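Side-chain contacts in D,D-dipeptidase/D,D-carboxypeptidase (Enterococcus faecalis, PDB 4MUQ), which hydrolyses D-Ala-D-Ala as a zinc-dependent D,D-dipeptidase in vancomycin resistance and probably also acts as a D,D-carboxypeptidase: residues Thr81-Gly86 against Asp124-Asp129; His105-Thr110 against Gln150-Asp155. One frame throughout, in Å; residues are numbered along the deposited sequence.

Interaction 1: Thr81-Gly86 against Asp124-Asp129; sequences TAIYDG and DFIRPD. With 2D8 ((2R)-3-[(R)-[(1S)-1-aminoethyl](hydroxy)phosphoryl]-2-methylpropanoic acid), chain D; LY0 ((2R)-3-[(R)-[(1R)-1-aminoethyl](hydroxy)phosphoryl]-2-methylpropanoic acid), chain C.
With chi1 of I83 at -69°, CG1 lies beside the backbone N and carries CD1 to the F125 ring, while CG2, anti to that N, is turned to I126; F125 swings its CG anti to its own backbone N (chi1 176°) and brings its ring to the longer branch. I83 CD1 meets the rim of that ring near its plane, 3.7 Å from F125 CE2, and the two side chains cross at about a right angle. The ring face is therefore not what I83 uses. The shorter branch of I83 makes a looser contact, its CG2 standing 4.4 Å from CD1 of I126. Helix 77-91 thus packs one isoleucine against two successive residues of the loop that follows strand 113-118.

Within the loop D124 forms an Asx motif: its OD2 accepts from R127 N over 3.1 Å on the anti side of the carboxylate, and I126 N adds a weak bond. Nearby, F125 also touches V71 and S72 of strand 68-72, while I126 touches F95. The backbone O of I126 lies 2.8 Å from N1 in either of two alternative phosphinate diastereomers modelled in the same place, which differ mainly in where N1 points. The helix-loop contact is apolar and modest, with nothing directional in it, while the loop's carbonyl of I126 is turned to the ligand amine, where it could accept a proton.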
loop_
_atom_site.group_PDB
_atom_site.type_symbol
_atom_site.label_atom_id
_atom_site.label_comp_id
_atom_site.label_asym_id
_atom_site.label_seq_id
_atom_site.Cartn_x
_atom_site.Cartn_y
_atom_site.Cartn_z
ATOM N N THR A 81 14.808 -12.219 1.657
ATOM C CA THR A 81 15.258 -13.566 1.991
ATOM C C THR A 81 16.277 -13.521 3.127
ATOM O O THR A 81 16.192 -14.299 4.100
ATOM C CB THR A 81 15.865 -14.253 0.759
ATOM O OG1 THR A 81 14.879 -14.279 -0.292
ATOM C CG2 THR A 81 16.266 -15.680 1.053
ATOM N N ALA A 82 17.235 -12.596 3.028
ATOM C CA ALA A 82 18.236 -12.434 4.090
ATOM C C ALA A 82 17.588 -12.042 5.417
ATOM O O ALA A 82 17.984 -12.539 6.477
ATOM C CB ALA A 82 19.290 -11.402 3.682
ATOM N N ILE A 83 16.596 -11.162 5.368
ATOM C CA ILE A 83 15.945 -10.741 6.606
ATOM C C ILE A 83 15.222 -11.929 7.224
ATOM O O ILE A 83 15.344 -12.176 8.425
ATOM C CB ILE A 83 14.968 -9.574 6.388
ATOM C CG1 ILE A 83 15.741 -8.304 6.043
ATOM C CG2 ILE A 83 14.074 -9.355 7.621
ATOM C CD1 ILE A 83 14.853 -7.223 5.447
ATOM N N TYR A 84 14.491 -12.674 6.402
ATOM C CA TYR A 84 13.725 -13.818 6.893
ATOM C C TYR A 84 14.663 -14.862 7.506
ATOM O O TYR A 84 14.467 -15.301 8.645
ATOM C CB TYR A 84 12.869 -14.411 5.764
ATOM C CG TYR A 84 11.845 -15.407 6.246
ATOM C CD1 TYR A 84 10.537 -15.016 6.484
ATOM C CD2 TYR A 84 12.180 -16.744 6.454
ATOM C CE1 TYR A 84 9.583 -15.922 6.932
ATOM C CE2 TYR A 84 11.242 -17.653 6.920
ATOM C CZ TYR A 84 9.943 -17.232 7.138
ATOM O OH TYR A 84 9.012 -18.144 7.595
ATOM N N ASP A 85 15.687 -15.257 6.751
ATOM C CA ASP A 85 16.609 -16.280 7.237
ATOM C C ASP A 85 17.409 -15.811 8.447
ATOM O O ASP A 85 17.669 -16.585 9.361
ATOM C CB ASP A 85 17.530 -16.769 6.123
ATOM C CG ASP A 85 16.800 -17.586 5.094
ATOM O OD1 ASP A 85 15.782 -18.222 5.440
ATOM O OD2 ASP A 85 17.235 -17.583 3.923
ATOM N N GLY A 86 17.774 -14.532 8.466
ATOM C CA GLY A 86 18.479 -13.983 9.609
ATOM C C GLY A 86 17.613 -13.989 10.854
ATOM O O GLY A 86 18.098 -14.260 11.944
ATOM N N ASP A 124 15.768 -0.257 16.143
ATOM C CA ASP A 124 15.653 -1.663 15.781
ATOM C C ASP A 124 15.114 -1.774 14.365
ATOM O O ASP A 124 14.019 -1.302 14.066
ATOM C CB ASP A 124 14.765 -2.434 16.757
ATOM C CG ASP A 124 14.990 -3.933 16.680
ATOM O OD1 ASP A 124 15.664 -4.486 17.581
ATOM O OD2 ASP A 124 14.511 -4.552 15.704
ATOM N N PHE A 125 15.906 -2.388 13.495
ATOM C CA PHE A 125 15.561 -2.502 12.084
ATOM C C PHE A 125 14.292 -3.317 11.834
ATOM O O PHE A 125 13.478 -2.955 10.980
ATOM C CB PHE A 125 16.730 -3.110 11.309
ATOM C CG PHE A 125 16.430 -3.348 9.857
ATOM C CD1 PHE A 125 16.481 -2.301 8.950
ATOM C CD2 PHE A 125 16.094 -4.616 9.400
ATOM C CE1 PHE A 125 16.204 -2.511 7.609
ATOM C CE2 PHE A 125 15.812 -4.835 8.064
ATOM C CZ PHE A 125 15.871 -3.780 7.165
ATOM N N ILE A 126 14.130 -4.416 12.569
ATOM C CA ILE A 126 12.981 -5.306 12.387
ATOM C C ILE A 126 11.711 -4.740 13.031
ATOM O O ILE A 126 10.626 -4.805 12.455
ATOM C CB ILE A 126 13.280 -6.751 12.891
ATOM C CG1 ILE A 126 13.886 -7.588 11.758
ATOM C CG2 ILE A 126 12.025 -7.428 13.454
ATOM C CD1 ILE A 126 13.751 -9.087 11.956
ATOM N N ARG A 127 11.854 -4.162 14.217
ATOM C CA ARG A 127 10.711 -3.567 14.905
ATOM C C ARG A 127 11.011 -2.180 15.456
ATOM O O ARG A 127 11.224 -1.991 16.650
ATOM C CB ARG A 127 10.069 -4.504 15.951
ATOM C CG ARG A 127 10.930 -5.271 16.959
ATOM C CD ARG A 127 11.401 -4.479 18.203
ATOM N NE ARG A 127 10.471 -3.809 19.152
ATOM C CZ ARG A 127 9.134 -3.765 19.177
ATOM N NH1 ARG A 127 8.357 -4.363 18.292
ATOM N NH2 ARG A 127 8.552 -3.083 20.153
ATOM N N PRO A 128 11.017 -1.179 14.556
ATOM C CA PRO A 128 11.335 0.205 14.939
ATOM C C PRO A 128 10.251 0.866 15.781
ATOM O O PRO A 128 9.075 0.508 15.666
ATOM C CB PRO A 128 11.461 0.924 13.590
ATOM C CG PRO A 128 10.673 0.104 12.638
ATOM C CD PRO A 128 10.778 -1.317 13.106
ATOM N N ASP A 129 10.648 1.841 16.597
ATOM C CA ASP A 129 9.726 2.539 17.486
ATOM C C ASP A 129 8.913 3.595 16.735
ATOM O O ASP A 129 9.466 4.563 16.213
ATOM C CB ASP A 129 10.488 3.185 18.653
ATOM C CG ASP A 129 9.566 3.660 19.773
ATOM O OD1 ASP A 129 8.607 2.929 20.112
ATOM O OD2 ASP A 129 9.806 4.760 20.315
HETATM C C4 2D8 D . 7.302 -7.105 8.107
HETATM C C5 2D8 D . 6.502 -7.194 6.847
HETATM C C6 2D8 D . 7.391 -7.646 5.698
HETATM C C7 2D8 D . 5.347 -8.149 7.088
HETATM N N1 2D8 D . 10.312 -4.719 9.724
HETATM P P 2D8 D . 8.283 -5.587 8.265
HETATM C C1 2D8 D . 10.481 -6.951 8.756
HETATM C C2 2D8 D . 9.621 -5.913 9.449
HETATM O O31 2D8 D . 8.850 -5.241 6.869
HETATM O O32 2D8 D . 7.467 -4.342 8.741
HETATM O O61 2D8 D . 7.113 -7.220 4.589
HETATM O O62 2D8 D . 8.301 -8.428 5.915
HETATM P P LY0 C . 8.291 -5.585 8.264
HETATM C C1 LY0 C . 10.478 -6.967 8.725
HETATM N N1 LY0 C . 9.260 -6.352 10.624
HETATM C C2 LY0 C . 9.699 -5.847 9.384
HETATM C C4 LY0 C . 7.312 -7.106 8.110
HETATM C C5 LY0 C . 6.506 -7.195 6.850
HETATM C C6 LY0 C . 7.391 -7.647 5.699
HETATM C C7 LY0 C . 5.349 -8.148 7.090
HETATM O O31 LY0 C . 8.835 -5.231 6.861
HETATM O O32 LY0 C . 7.466 -4.344 8.740
HETATM O O61 LY0 C . 7.113 -7.219 4.590
HETATM O O62 LY0 C . 8.301 -8.428 5.915
#

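Interaction 2: His105-Thr110 against Gln150-Asp155; sequences HSEHQT and QRYARD. With ZN (zinc ion), chain B; 2D8 ((2R)-3-[(R)-[(1S)-1-aminoethyl](hydroxy)phosphoryl]-2-methylpropanoic acid), chain D; LY0 ((2R)-3-[(R)-[(1R)-1-aminoethyl](hydroxy)phosphoryl]-2-methylpropanoic acid), chain C.
E107 and R151 meet in a salt bridge in which R151 NE donates to E107 OE2 over 2.8 Å with an N-H...O angle of 149°. The acceptor lies almost in the guanidinium plane, but the donor reaches OE2 from above the carboxylate, 52° out of its plane, so the two groups are not coplanar partners. The bend of R151 at chi2 (63°) turns NE to the acid and carries the aliphatic part of the chain obliquely across it, with R151 CG 3.4 Å from E107 OE1. Water 1 closes a second link by donating to E107 OE2 and accepting from R151 NH2. The same R151 CG also sits over the centre of the Y152 ring.

Residues 105-110 carry the start of the SxHxxGxAxD signature of M15B peptidases in the hedgehog/DD-peptidase fold. H108 NE2 binds the zinc ion at 2.0 Å, and D115 and H168 supply the other protein ligands. S106 OG accepts from H108 N in an ST turn and lies 2.6 Å from the inhibitor carboxylate oxygen O61. Water 2 joins that O61, to which it donates, with E107 N and, at 2.8 Å, with Y152 OH. The Y152 hydroxyl also packs 3.7 Å from the ligand methyl C7.

Further out, E107 OE1 accepts from NE2 of H168, whose ND1 is on the metal, making E107 a second-shell support of this ligand. E107 OE2 has a further salt-bridge partner in R170, and R151 NH1 pairs with E188 of helix 187-194.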
loop_
_atom_site.group_PDB
_atom_site.type_symbol
_atom_site.label_atom_id
_atom_site.label_comp_id
_atom_site.label_asym_id
_atom_site.label_seq_id
_atom_site.Cartn_x
_atom_site.Cartn_y
_atom_site.Cartn_z
ATOM N N HIS A 105 6.292 -12.447 -0.720
ATOM C CA HIS A 105 4.989 -12.145 -0.117
ATOM C C HIS A 105 5.064 -10.870 0.703
ATOM O O HIS A 105 4.174 -10.603 1.526
ATOM C CB HIS A 105 4.520 -13.301 0.780
ATOM C CG HIS A 105 4.329 -14.589 0.046
ATOM N ND1 HIS A 105 3.086 -15.077 -0.294
ATOM C CD2 HIS A 105 5.226 -15.480 -0.445
ATOM C CE1 HIS A 105 3.224 -16.223 -0.937
ATOM N NE2 HIS A 105 4.516 -16.488 -1.043
ATOM N N SER A 106 6.126 -10.086 0.518
ATOM C CA SER A 106 6.308 -8.826 1.255
ATOM C C SER A 106 5.906 -7.616 0.425
ATOM O O SER A 106 6.318 -7.477 -0.731
ATOM C CB SER A 106 7.774 -8.649 1.638
ATOM O OG SER A 106 8.000 -7.357 2.200
ATOM N N GLU A 107 5.100 -6.733 1.013
ATOM C CA GLU A 107 4.795 -5.448 0.394
ATOM C C GLU A 107 6.012 -4.618 0.151
ATOM O O GLU A 107 5.986 -3.720 -0.688
ATOM C CB GLU A 107 3.905 -4.600 1.296
ATOM C CG GLU A 107 2.572 -5.184 1.580
ATOM C CD GLU A 107 1.656 -4.177 2.235
ATOM O OE1 GLU A 107 2.109 -3.392 3.120
ATOM O OE2 GLU A 107 0.487 -4.196 1.852
ATOM N N HIS A 108 7.092 -4.871 0.888
ATOM C CA HIS A 108 8.286 -4.068 0.658
ATOM C C HIS A 108 8.866 -4.289 -0.740
ATOM O O HIS A 108 9.550 -3.421 -1.279
ATOM C CB HIS A 108 9.351 -4.299 1.737
ATOM C CG HIS A 108 9.032 -3.623 3.026
ATOM N ND1 HIS A 108 9.413 -2.325 3.303
ATOM C CD2 HIS A 108 8.347 -4.056 4.107
ATOM C CE1 HIS A 108 8.983 -1.994 4.506
ATOM N NE2 HIS A 108 8.335 -3.027 5.021
ATOM N N GLN A 109 8.576 -5.447 -1.328
ATOM C CA GLN A 109 9.057 -5.752 -2.672
ATOM C C GLN A 109 8.277 -5.017 -3.763
ATOM O O GLN A 109 8.595 -5.147 -4.930
ATOM C CB GLN A 109 9.044 -7.267 -2.931
ATOM C CG GLN A 109 10.016 -8.047 -2.033
ATOM C CD GLN A 109 9.876 -9.536 -2.202
ATOM O OE1 GLN A 109 9.413 -10.227 -1.287
ATOM N NE2 GLN A 109 10.247 -10.047 -3.374
ATOM N N THR A 110 7.273 -4.222 -3.382
ATOM C CA THR A 110 6.483 -3.474 -4.376
ATOM C C THR A 110 6.898 -2.007 -4.515
ATOM O O THR A 110 6.492 -1.332 -5.455
ATOM C CB THR A 110 4.970 -3.435 -4.040
ATOM O OG1 THR A 110 4.763 -2.678 -2.843
ATOM C CG2 THR A 110 4.368 -4.842 -3.896
ATOM N N GLN A 150 -2.031 2.262 7.841
ATOM C CA GLN A 150 -1.213 1.400 8.689
ATOM C C GLN A 150 -1.651 -0.032 8.396
ATOM O O GLN A 150 -2.823 -0.394 8.548
ATOM C CB GLN A 150 -1.391 1.719 10.160
ATOM C CG GLN A 150 -0.421 0.939 11.031
ATOM C CD GLN A 150 -0.680 1.136 12.494
ATOM O OE1 GLN A 150 -1.124 2.203 12.928
ATOM N NE2 GLN A 150 -0.427 0.098 13.274
ATOM N N ARG A 151 -0.709 -0.842 7.953
ATOM C CA ARG A 151 -1.040 -2.106 7.312
ATOM C C ARG A 151 -1.498 -3.216 8.246
ATOM O O ARG A 151 -2.424 -3.975 7.897
ATOM C CB ARG A 151 0.150 -2.567 6.476
ATOM C CG ARG A 151 -0.085 -3.835 5.662
ATOM C CD ARG A 151 -1.181 -3.619 4.638
ATOM N NE ARG A 151 -1.383 -4.796 3.792
ATOM C CZ ARG A 151 -2.188 -5.812 4.091
ATOM N NH1 ARG A 151 -2.852 -5.835 5.238
ATOM N NH2 ARG A 151 -2.312 -6.815 3.231
ATOM N N TYR A 152 -0.864 -3.316 9.418
ATOM C CA TYR A 152 -0.999 -4.486 10.277
ATOM C C TYR A 152 -1.475 -4.085 11.657
ATOM O O TYR A 152 -0.684 -3.754 12.549
ATOM C CB TYR A 152 0.347 -5.232 10.362
ATOM C CG TYR A 152 0.880 -5.698 9.024
ATOM C CD1 TYR A 152 0.166 -6.596 8.234
ATOM C CD2 TYR A 152 2.102 -5.247 8.541
ATOM C CE1 TYR A 152 0.641 -7.011 7.002
ATOM C CE2 TYR A 152 2.596 -5.674 7.309
ATOM C CZ TYR A 152 1.857 -6.557 6.541
ATOM O OH TYR A 152 2.318 -6.982 5.308
ATOM N N ALA A 153 -2.790 -4.101 11.838
ATOM C CA ALA A 153 -3.389 -3.740 13.113
ATOM C C ALA A 153 -3.528 -4.943 14.039
ATOM O O ALA A 153 -3.665 -6.081 13.579
ATOM C CB ALA A 153 -4.761 -3.112 12.870
ATOM N N ARG A 154 -3.521 -4.699 15.348
ATOM C CA ARG A 154 -3.705 -5.774 16.311
ATOM C C ARG A 154 -5.029 -6.519 16.095
ATOM O O ARG A 154 -5.080 -7.749 16.187
ATOM C CB ARG A 154 -3.607 -5.240 17.748
ATOM C CG ARG A 154 -3.719 -6.315 18.816
ATOM C CD ARG A 154 -3.550 -5.726 20.207
ATOM N NE ARG A 154 -4.480 -4.620 20.416
ATOM C CZ ARG A 154 -4.467 -3.804 21.462
ATOM N NH1 ARG A 154 -3.565 -3.962 22.411
ATOM N NH2 ARG A 154 -5.361 -2.824 21.548
ATOM N N ASP A 155 -6.106 -5.789 15.803
ATOM C CA ASP A 155 -7.402 -6.464 15.675
ATOM C C ASP A 155 -7.614 -7.227 14.369
ATOM O O ASP A 155 -8.667 -7.841 14.181
ATOM C CB ASP A 155 -8.590 -5.530 15.954
ATOM C CG ASP A 155 -8.741 -4.416 14.930
ATOM O OD1 ASP A 155 -7.849 -4.216 14.090
ATOM O OD2 ASP A 155 -9.777 -3.712 14.995
HETATM ZN ZN ZN B . 7.625 -3.152 6.911
HETATM C C4 2D8 D . 7.302 -7.105 8.107
HETATM C C5 2D8 D . 6.502 -7.194 6.847
HETATM C C6 2D8 D . 7.391 -7.646 5.698
HETATM C C7 2D8 D . 5.347 -8.149 7.088
HETATM N N1 2D8 D . 10.312 -4.719 9.724
HETATM P P 2D8 D . 8.283 -5.587 8.265
HETATM C C1 2D8 D . 10.481 -6.951 8.756
HETATM C C2 2D8 D . 9.621 -5.913 9.449
HETATM O O31 2D8 D . 8.850 -5.241 6.869
HETATM O O32 2D8 D . 7.467 -4.342 8.741
HETATM O O61 2D8 D . 7.113 -7.220 4.589
HETATM O O62 2D8 D . 8.301 -8.428 5.915
HETATM P P LY0 C . 8.291 -5.585 8.264
HETATM C C1 LY0 C . 10.478 -6.967 8.725
HETATM N N1 LY0 C . 9.260 -6.352 10.624
HETATM C C2 LY0 C . 9.699 -5.847 9.384
HETATM C C4 LY0 C . 7.312 -7.106 8.110
HETATM C C5 LY0 C . 6.506 -7.195 6.850
HETATM C C6 LY0 C . 7.391 -7.647 5.699
HETATM C C7 LY0 C . 5.349 -8.148 7.090
HETATM O O31 LY0 C . 8.835 -5.231 6.861
HETATM O O32 LY0 C . 7.466 -4.344 8.740
HETATM O O61 LY0 C . 7.113 -7.219 4.590
HETATM O O62 LY0 C . 8.301 -8.428 5.915
HETATM O O HOH W 1 -0.641 -6.437 0.870
HETATM O O HOH W 2 4.612 -6.625 3.793
#

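Interactions 1 and 2 have centres 14 Å apart and do not touch, their nearest atoms lying about 6 Å from each other, yet both reach the same phosphinate inhibitor. Interaction 1 borders its amino end, whereas interaction 2 meets its carboxylate through S106 and, through H108, holds the zinc ion that phosphinate oxygens O31 and O32 bind. The I83 side chain is about 7 Å from that of metal ligand H108, and the F125 side chain about 8 Å from the zinc. Along the chain the segments alternate, 81-86, 105-110, 124-129, 150-155, so the two pairings interleave around one pocket. Interaction 1 is a surface contact, interaction 2 a buried one.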